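Local coordinates for uncharacterized protein CPE2226 (Clostridium perfringens, PDB 3O6U), which is of unknown function but carries an FMN-binding domain and may therefore bind flavin mononucleotide, at residues L2-Y7 and I25-G30; Y19-S24 and Y37-G42; Y7-A12 and E103-N108. All blocks are in the same frame, centred on the assembly; numbering follows the deposited sequence.

Interaction 1. Residues L2-Y7 and I25-G30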
loop_
_atom_site.group_PDB
_atom_site.type_symbol
_atom_site.label_atom_id
_atom_site.label_comp_id
_atom_site.label_asym_id
_atom_site.label_seq_id
_atom_site.Cartn_x
_atom_site.Cartn_y
_atom_site.Cartn_z
ATOM N N LEU A 2 -10.249 12.658 10.341
ATOM C CA LEU A 2 -10.486 11.339 9.791
ATOM C C LEU A 2 -11.752 10.685 10.374
ATOM O O LEU A 2 -11.855 10.474 11.583
ATOM C CB LEU A 2 -9.260 10.436 10.047
ATOM C CG LEU A 2 -8.189 10.311 8.933
ATOM C CD1 LEU A 2 -8.000 11.610 8.172
ATOM C CD2 LEU A 2 -6.870 9.833 9.539
ATOM N N LYS A 3 -12.734 10.426 9.517
ATOM C CA LYS A 3 -13.935 9.708 9.945
ATOM C C LYS A 3 -13.534 8.231 10.186
ATOM O O LYS A 3 -12.819 7.609 9.385
ATOM C CB LYS A 3 -15.016 9.730 8.855
ATOM C CG LYS A 3 -15.351 11.101 8.295
ATOM C CD LYS A 3 -16.013 11.987 9.328
ATOM C CE LYS A 3 -16.286 13.373 8.767
ATOM N NZ LYS A 3 -17.432 13.367 7.809
ATOM N N ASP A 4 -13.992 7.683 11.298
ATOM C CA ASP A 4 -13.716 6.297 11.635
ATOM C C ASP A 4 -14.320 5.352 10.594
ATOM O O ASP A 4 -15.289 5.682 9.909
ATOM C CB ASP A 4 -14.303 5.974 13.017
ATOM C CG ASP A 4 -13.497 6.576 14.152
ATOM O OD1 ASP A 4 -12.618 7.436 13.902
ATOM O OD2 ASP A 4 -13.747 6.181 15.306
ATOM N N GLY A 5 -13.723 4.178 10.467
ATOM C CA GLY A 5 -14.247 3.188 9.548
ATOM C C GLY A 5 -13.132 2.457 8.850
ATOM O O GLY A 5 -11.964 2.596 9.222
ATOM N N ASP A 6 -13.501 1.666 7.853
ATOM C CA ASP A 6 -12.518 0.949 7.052
ATOM C C ASP A 6 -12.510 1.556 5.654
ATOM O O ASP A 6 -13.562 1.809 5.084
ATOM C CB ASP A 6 -12.848 -0.549 6.959
ATOM C CG ASP A 6 -12.701 -1.267 8.295
ATOM O OD1 ASP A 6 -13.708 -1.741 8.856
ATOM O OD2 ASP A 6 -11.570 -1.359 8.801
ATOM N N TYR A 7 -11.319 1.816 5.121
ATOM C CA TYR A 7 -11.207 2.352 3.770
ATOM C C TYR A 7 -10.183 1.534 2.995
ATOM O O TYR A 7 -9.144 1.134 3.510
ATOM C CB TYR A 7 -10.839 3.844 3.787
ATOM C CG TYR A 7 -11.702 4.650 4.722
ATOM C CD1 TYR A 7 -12.820 5.336 4.275
ATOM C CD2 TYR A 7 -11.409 4.688 6.072
ATOM C CE1 TYR A 7 -13.615 6.048 5.163
ATOM C CE2 TYR A 7 -12.187 5.384 6.958
ATOM C CZ TYR A 7 -13.291 6.062 6.510
ATOM O OH TYR A 7 -14.062 6.740 7.425
ATOM N N ILE A 25 -7.024 0.578 5.337
ATOM C CA ILE A 25 -6.755 1.152 6.631
ATOM C C ILE A 25 -7.991 1.081 7.519
ATOM O O ILE A 25 -9.121 0.867 7.058
ATOM C CB ILE A 25 -6.257 2.649 6.573
ATOM C CG1 ILE A 25 -7.287 3.557 5.891
ATOM C CG2 ILE A 25 -4.899 2.714 5.883
ATOM C CD1 ILE A 25 -7.031 5.036 6.165
ATOM N N LYS A 26 -7.744 1.170 8.814
ATOM C CA LYS A 26 -8.841 1.234 9.757
ATOM C C LYS A 26 -8.549 2.517 10.560
ATOM O O LYS A 26 -7.413 2.793 10.960
ATOM C CB LYS A 26 -8.923 -0.019 10.650
ATOM C CG LYS A 26 -10.091 -0.018 11.644
ATOM C CD LYS A 26 -10.123 -1.292 12.517
ATOM C CE LYS A 26 -10.492 -2.539 11.722
ATOM N NZ LYS A 26 -11.893 -2.507 11.209
ATOM N N VAL A 27 -9.585 3.324 10.726
ATOM C CA VAL A 27 -9.466 4.578 11.451
ATOM C C VAL A 27 -10.374 4.483 12.669
ATOM O O VAL A 27 -11.568 4.205 12.549
ATOM C CB VAL A 27 -9.903 5.793 10.563
ATOM C CG1 VAL A 27 -9.736 7.086 11.352
ATOM C CG2 VAL A 27 -9.091 5.841 9.243
ATOM N N SER A 28 -9.812 4.713 13.843
ATOM C CA SER A 28 -10.582 4.622 15.078
ATOM C C SER A 28 -10.270 5.788 15.975
ATOM O O SER A 28 -9.129 5.958 16.387
ATOM C CB SER A 28 -10.249 3.332 15.827
ATOM O OG SER A 28 -10.931 3.287 17.072
ATOM N N ASP A 29 -11.290 6.567 16.307
ATOM C CA ASP A 29 -11.111 7.742 17.146
ATOM C C ASP A 29 -10.205 8.679 16.364
ATOM O O ASP A 29 -9.253 9.244 16.912
ATOM C CB ASP A 29 -10.452 7.383 18.482
ATOM C CG ASP A 29 -10.860 8.330 19.610
ATOM O OD1 ASP A 29 -12.081 8.454 19.875
ATOM O OD2 ASP A 29 -9.965 8.938 20.239
ATOM N N GLY A 30 -10.513 8.800 15.068
ATOM C CA GLY A 30 -9.781 9.666 14.158
ATOM C C GLY A 30 -8.338 9.274 13.921
ATOM O O GLY A 30 -7.534 10.086 13.458
#

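Interaction 2. Residues Y19-S24 and Y37-G42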
loop_
_atom_site.group_PDB
_atom_site.type_symbol
_atom_site.label_atom_id
_atom_site.label_comp_id
_atom_site.label_asym_id
_atom_site.label_seq_id
_atom_site.Cartn_x
_atom_site.Cartn_y
_atom_site.Cartn_z
ATOM N N TYR A 19 0.998 -6.941 -11.672
ATOM C CA TYR A 19 0.629 -6.733 -10.279
ATOM C C TYR A 19 -0.189 -5.494 -10.027
ATOM O O TYR A 19 0.056 -4.436 -10.609
ATOM C CB TYR A 19 1.861 -6.603 -9.395
ATOM C CG TYR A 19 2.680 -7.839 -9.352
ATOM C CD1 TYR A 19 2.323 -8.903 -8.531
ATOM C CD2 TYR A 19 3.823 -7.951 -10.141
ATOM C CE1 TYR A 19 3.091 -10.057 -8.495
ATOM C CE2 TYR A 19 4.599 -9.082 -10.118
ATOM C CZ TYR A 19 4.234 -10.136 -9.294
ATOM O OH TYR A 19 5.034 -11.261 -9.281
ATOM N N LYS A 20 -1.190 -5.649 -9.175
ATOM C CA LYS A 20 -1.968 -4.510 -8.723
ATOM C C LYS A 20 -1.554 -4.269 -7.273
ATOM O O LYS A 20 -0.870 -5.093 -6.657
ATOM C CB LYS A 20 -3.456 -4.799 -8.735
ATOM C CG LYS A 20 -4.070 -4.752 -10.099
ATOM C CD LYS A 20 -5.529 -5.126 -10.013
ATOM C CE LYS A 20 -6.205 -4.995 -11.366
ATOM N NZ LYS A 20 -7.658 -5.333 -11.269
ATOM N N ALA A 21 -1.953 -3.124 -6.732
ATOM C CA ALA A 21 -1.681 -2.862 -5.322
ATOM C C ALA A 21 -2.925 -2.340 -4.581
ATOM O O ALA A 21 -3.721 -1.534 -5.089
ATOM C CB ALA A 21 -0.485 -1.941 -5.145
ATOM N N LYS A 22 -3.039 -2.818 -3.351
ATOM C CA LYS A 22 -4.162 -2.558 -2.488
ATOM C C LYS A 22 -3.717 -1.997 -1.147
ATOM O O LYS A 22 -2.762 -2.496 -0.554
ATOM C CB LYS A 22 -4.862 -3.904 -2.253
ATOM C CG LYS A 22 -6.339 -3.826 -2.046
ATOM C CD LYS A 22 -6.887 -5.159 -1.609
ATOM C CE LYS A 22 -8.268 -4.983 -1.006
ATOM N NZ LYS A 22 -9.168 -6.121 -1.330
ATOM N N LEU A 23 -4.385 -0.947 -0.694
ATOM C CA LEU A 23 -4.110 -0.413 0.624
ATOM C C LEU A 23 -5.405 -0.336 1.429
ATOM O O LEU A 23 -6.389 0.268 0.982
ATOM C CB LEU A 23 -3.494 0.988 0.555
ATOM C CG LEU A 23 -3.340 1.736 1.890
ATOM C CD1 LEU A 23 -2.504 0.917 2.877
ATOM C CD2 LEU A 23 -2.696 3.101 1.630
ATOM N N SER A 24 -5.417 -0.987 2.592
ATOM C CA SER A 24 -6.561 -0.879 3.479
ATOM C C SER A 24 -6.130 -0.228 4.777
ATOM O O SER A 24 -5.005 -0.426 5.242
ATOM C CB SER A 24 -7.174 -2.237 3.832
ATOM O OG SER A 24 -8.088 -2.626 2.837
ATOM N N TYR A 37 -1.126 -3.304 3.290
ATOM C CA TYR A 37 -0.739 -3.023 1.914
ATOM C C TYR A 37 -0.163 -4.238 1.199
ATOM O O TYR A 37 0.781 -4.855 1.674
ATOM C CB TYR A 37 0.277 -1.863 1.877
ATOM C CG TYR A 37 0.900 -1.608 0.523
ATOM C CD1 TYR A 37 0.221 -0.884 -0.454
ATOM C CD2 TYR A 37 2.170 -2.093 0.218
ATOM C CE1 TYR A 37 0.793 -0.648 -1.707
ATOM C CE2 TYR A 37 2.748 -1.866 -1.030
ATOM C CZ TYR A 37 2.057 -1.139 -1.986
ATOM O OH TYR A 37 2.622 -0.902 -3.217
ATOM N N ASN A 38 -0.733 -4.560 0.045
ATOM C CA ASN A 38 -0.270 -5.681 -0.742
ATOM C C ASN A 38 -0.193 -5.460 -2.238
ATOM O O ASN A 38 -1.139 -4.951 -2.847
ATOM C CB ASN A 38 -1.194 -6.895 -0.562
ATOM C CG ASN A 38 -1.094 -7.518 0.797
ATOM O OD1 ASN A 38 -0.117 -8.196 1.113
ATOM N ND2 ASN A 38 -2.100 -7.288 1.621
ATOM N N GLU A 39 0.961 -5.814 -2.805
ATOM C CA GLU A 39 1.098 -5.878 -4.257
ATOM C C GLU A 39 0.672 -7.348 -4.526
ATOM O O GLU A 39 0.918 -8.245 -3.722
ATOM C CB GLU A 39 2.515 -5.574 -4.694
ATOM C CG GLU A 39 2.848 -4.101 -4.384
ATOM C CD GLU A 39 4.334 -3.788 -4.415
ATOM O OE1 GLU A 39 5.137 -4.705 -4.694
ATOM O OE2 GLU A 39 4.703 -2.618 -4.160
ATOM N N PHE A 40 0.010 -7.585 -5.642
ATOM C CA PHE A 40 -0.547 -8.913 -5.877
ATOM C C PHE A 40 -0.959 -9.101 -7.320
ATOM O O PHE A 40 -1.188 -8.144 -8.051
ATOM C CB PHE A 40 -1.759 -9.116 -4.938
ATOM C CG PHE A 40 -2.954 -8.249 -5.273
ATOM C CD1 PHE A 40 -3.988 -8.741 -6.075
ATOM C CD2 PHE A 40 -3.047 -6.944 -4.793
ATOM C CE1 PHE A 40 -5.101 -7.945 -6.395
ATOM C CE2 PHE A 40 -4.151 -6.147 -5.110
ATOM C CZ PHE A 40 -5.177 -6.651 -5.914
ATOM N N ASN A 41 -1.073 -10.351 -7.720
ATOM C CA ASN A 41 -1.396 -10.640 -9.099
ATOM C C ASN A 41 -2.872 -10.392 -9.366
ATOM O O ASN A 41 -3.741 -10.998 -8.735
ATOM C CB ASN A 41 -0.967 -12.082 -9.411
ATOM C CG ASN A 41 -1.258 -12.491 -10.830
ATOM O OD1 ASN A 41 -2.379 -12.882 -11.158
ATOM N ND2 ASN A 41 -0.252 -12.394 -11.690
ATOM N N GLY A 42 -3.135 -9.468 -10.289
ATOM C CA GLY A 42 -4.496 -9.119 -10.647
ATOM C C GLY A 42 -5.447 -10.281 -10.877
ATOM O O GLY A 42 -6.556 -10.289 -10.357
#

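Interaction 3. Residues Y7-A12 and E103-N108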
loop_
_atom_site.group_PDB
_atom_site.type_symbol
_atom_site.label_atom_id
_atom_site.label_comp_id
_atom_site.label_asym_id
_atom_site.label_seq_id
_atom_site.Cartn_x
_atom_site.Cartn_y
_atom_site.Cartn_z
ATOM N N TYR A 7 -11.319 1.816 5.121
ATOM C CA TYR A 7 -11.207 2.352 3.770
ATOM C C TYR A 7 -10.183 1.534 2.995
ATOM O O TYR A 7 -9.144 1.134 3.510
ATOM C CB TYR A 7 -10.839 3.844 3.787
ATOM C CG TYR A 7 -11.702 4.650 4.722
ATOM C CD1 TYR A 7 -12.820 5.336 4.275
ATOM C CD2 TYR A 7 -11.409 4.688 6.072
ATOM C CE1 TYR A 7 -13.615 6.048 5.163
ATOM C CE2 TYR A 7 -12.187 5.384 6.958
ATOM C CZ TYR A 7 -13.291 6.062 6.510
ATOM O OH TYR A 7 -14.062 6.740 7.425
ATOM N N THR A 8 -10.529 1.273 1.746
ATOM C CA THR A 8 -9.717 0.483 0.858
ATOM C C THR A 8 -9.555 1.185 -0.475
ATOM O O THR A 8 -10.517 1.695 -1.060
ATOM C CB THR A 8 -10.383 -0.892 0.594
ATOM O OG1 THR A 8 -10.286 -1.700 1.772
ATOM C CG2 THR A 8 -9.718 -1.624 -0.599
ATOM N N VAL A 9 -8.323 1.227 -0.946
ATOM C CA VAL A 9 -8.061 1.783 -2.250
ATOM C C VAL A 9 -7.217 0.753 -3.007
ATOM O O VAL A 9 -6.471 -0.015 -2.406
ATOM C CB VAL A 9 -7.359 3.144 -2.135
ATOM C CG1 VAL A 9 -5.911 2.976 -1.784
ATOM C CG2 VAL A 9 -7.523 3.886 -3.389
ATOM N N GLU A 10 -7.354 0.745 -4.326
ATOM C CA GLU A 10 -6.662 -0.199 -5.183
ATOM C C GLU A 10 -6.302 0.422 -6.522
ATOM O O GLU A 10 -7.039 1.267 -7.014
ATOM C CB GLU A 10 -7.579 -1.386 -5.430
ATOM C CG GLU A 10 -7.072 -2.340 -6.470
ATOM C CD GLU A 10 -7.917 -3.588 -6.536
ATOM O OE1 GLU A 10 -8.211 -4.141 -5.454
ATOM O OE2 GLU A 10 -8.280 -4.015 -7.657
ATOM N N THR A 11 -5.172 0.013 -7.105
ATOM C CA THR A 11 -4.762 0.511 -8.420
ATOM C C THR A 11 -5.785 0.067 -9.468
ATOM O O THR A 11 -6.229 -1.073 -9.457
ATOM C CB THR A 11 -3.363 -0.005 -8.825
ATOM O OG1 THR A 11 -3.302 -1.428 -8.682
ATOM C CG2 THR A 11 -2.291 0.631 -7.959
ATOM N N ALA A 12 -6.137 0.968 -10.380
ATOM C CA ALA A 12 -7.157 0.693 -11.395
ATOM C C ALA A 12 -6.837 -0.464 -12.320
ATOM O O ALA A 12 -7.735 -1.171 -12.786
ATOM C CB ALA A 12 -7.423 1.944 -12.207
ATOM N N GLU A 103 -2.379 8.780 -0.037
ATOM C CA GLU A 103 -2.993 10.094 -0.223
ATOM C C GLU A 103 -4.478 9.912 -0.544
ATOM O O GLU A 103 -5.328 10.552 0.074
ATOM C CB GLU A 103 -2.300 10.884 -1.356
ATOM C CG GLU A 103 -0.801 11.087 -1.108
ATOM C CD GLU A 103 -0.037 11.676 -2.295
ATOM O OE1 GLU A 103 -0.664 12.308 -3.179
ATOM O OE2 GLU A 103 1.209 11.517 -2.326
ATOM N N LYS A 104 -4.802 9.012 -1.468
ATOM C CA LYS A 104 -6.194 8.827 -1.824
ATOM C C LYS A 104 -7.037 8.169 -0.741
ATOM O O LYS A 104 -8.178 8.578 -0.538
ATOM C CB LYS A 104 -6.323 8.051 -3.135
ATOM C CG LYS A 104 -7.767 7.999 -3.622
ATOM C CD LYS A 104 -8.281 9.404 -3.935
ATOM C CE LYS A 104 -9.676 9.373 -4.559
ATOM N NZ LYS A 104 -10.161 10.736 -4.962
ATOM N N VAL A 105 -6.498 7.173 -0.028
ATOM C CA VAL A 105 -7.296 6.526 1.029
ATOM C C VAL A 105 -7.556 7.488 2.196
ATOM O O VAL A 105 -8.634 7.462 2.796
ATOM C CB VAL A 105 -6.660 5.152 1.524
ATOM C CG1 VAL A 105 -5.627 5.336 2.647
ATOM C CG2 VAL A 105 -7.787 4.224 1.968
ATOM N N LEU A 106 -6.578 8.345 2.492
ATOM C CA LEU A 106 -6.708 9.346 3.552
ATOM C C LEU A 106 -7.729 10.432 3.186
ATOM O O LEU A 106 -8.381 10.979 4.073
ATOM C CB LEU A 106 -5.337 9.969 3.865
ATOM C CG LEU A 106 -4.363 9.034 4.617
ATOM C CD1 LEU A 106 -2.966 9.635 4.711
ATOM C CD2 LEU A 106 -4.897 8.754 5.993
ATOM N N LYS A 107 -7.866 10.757 1.898
ATOM C CA LYS A 107 -8.864 11.741 1.511
ATOM C C LYS A 107 -10.236 11.137 1.781
ATOM O O LYS A 107 -11.144 11.827 2.259
ATOM C CB LYS A 107 -8.786 12.099 0.022
ATOM C CG LYS A 107 -7.723 13.130 -0.332
ATOM C CD LYS A 107 -8.095 13.873 -1.617
ATOM C CE LYS A 107 -8.462 12.901 -2.748
ATOM N NZ LYS A 107 -9.538 13.426 -3.659
ATOM N N ASN A 108 -10.386 9.852 1.469
ATOM C CA ASN A 108 -11.662 9.169 1.655
ATOM C C ASN A 108 -12.027 9.073 3.124
ATOM O O ASN A 108 -13.198 9.127 3.487
ATOM C CB ASN A 108 -11.624 7.776 1.013
ATOM C CG ASN A 108 -11.535 7.835 -0.505
ATOM O OD1 ASN A 108 -11.675 8.894 -1.115
ATOM N ND2 ASN A 108 -11.315 6.687 -1.120
#

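Interaction 1. Residues L2-Y7 and I25-G30
Gly5 and Val27 trade both backbone hydrogen bonds, as do Tyr7 and Ile25, with Asp6 and Lys26 as the non-hydrogen-bonded pair between them; the strand axes run antiparallel at 155°, 4.9 Å apart at closest. This is the open end of the beta hairpin of strands 5-11 and 19-27, where the first begins and the second finishes. Beyond the Gly5-Val27 pair the Asp4 carboxylate reaches the turn. Its OD1 receives Gly30 N on the syn lone pair at 2.8 Å, nearly straight, while OD2 receives Asp29 N at 2.7 Å from the syn side, 29° out of the carboxylate plane. On the face of Asp6 and Lys26 the two side chains lie side by side: the lysine bends at its third and fourth torsions, and NZ meets the syn lone pair of Asp6 OD2 in a salt bridge of 2.7 Å. On the other face Val27 splits its branches, CG1 resting on Leu2 CB at 3.6 Å and CG2 reaching Tyr7 CE2 at 3.9 Å. The Tyr7 hydroxyl donates back to Lys3 O. Asp4 thus ties the turn after Val27 through two successive backbone amides, which probably ease its negative charge.

Interaction 2. Residues Y19-S24 and Y37-G42
Lys20 and Phe40 form a hydrogen-bonded antiparallel pair, as do Lys22 and Asn38, and the bond from Lys20 N to Phe40 O is 2.7 Å. The Phe40 side chain leans over this pairing. Its CB leads to a CG set between the backbone N and the carbonyl carbon (chi1 69°); the ring beyond it comes nearer to strand 19-27. CG lies near Lys20 O, and CD2 comes within 3.4 Å of that same oxygen. Farther out, CE2 meets Lys22 CB at 3.7 Å, and CZ, at the tip, touches Lys20 CB at 3.8 Å. Lys20 CB sits over one face of the ring in a CH-pi contact, 4.2 Å from its centroid and 26° off the normal, whereas Lys22 N and Asn38 O lie at the ring edge. The extended Lys20 chain then carries CD past Gly42 CA.

On the opposite face of the sheet Tyr37 passes obliquely by Ala21, whose CB is 3.9 Å from Tyr37 CE1 and close to the hydroxyl. That hydroxyl donates to the anti lone pair of Glu39 OE2 at 2.9 Å. Tyr69, Ser94 and Lys48 also bind the Glu39 carboxylate, so this buried charge has several partners.

Two helices and a further strand border the hairpin. Gln97, Phe98 and Val105 of helix 92-111 pack on Ala21 and Leu23, Glu70 and Glu74 of helix 66-80 accept backbone N-H groups of strand 32-41, and strand 5-11 pairs with the far side of strand 19-27.

Interaction 3. Residues Y7-A12 and E103-N108
Val105 of the helix presses its CG2 branch onto Tyr7 CB, 3.6 Å away, and its CB onto Val9 CG1 at 4.0 Å, so one valine bridges two residues that point to the same face of the strand. The two valines cross obliquely. Val9 CG1 stands between its backbone N and carbonyl carbon (chi1 76°) and meets Val105, leaving CG2, anti to the N, for the aliphatic part of Lys104; there Val9 CG2 and Lys104 CG are 4.1 Å apart and the side chains cross at about a right angle. Past CG the lysine bends and its end leads away. At the other end of the contact the Tyr7 ring lies beside the helix backbone, its CE1 3.5 Å from Asn108 O, while CD1 approaches Asn108 CB. Asn108 ND2 bonds elsewhere, to Thr117 OG1. Across the two segments the side-chain contacts are mainly apolar, and the site is buried. The helix packs on one face of the sheet, roughly antiparallel to the strand at 148°, the axes 8.0 Å apart at closest. Leu23 and Ile25 of strand 19-27 extend the surface beneath Val105, and strand 117-119 brings Thr117 and Val119 against Val9.

In the fold
The three contacts lie on one mixed sheet and the helix 92-111 that covers one of its faces. Interactions 1 and 2 use opposite ends of strand 19-27, their centres about 20 Å apart, pairing it first with strand 5-11 and then with strand 32-41. Interaction 3, about 12 Å from the centre of each, shares Tyr7 with interaction 1 and brings in a helix from late in the chain. Interaction 2 is nested inside the loop that interaction 3 closes, whereas the segments of interaction 1 alternate with those of both others. Ile25 against Val105, and Val9 O with Leu23 N, join the contacts directly, tying the two successive hairpins to the later helix.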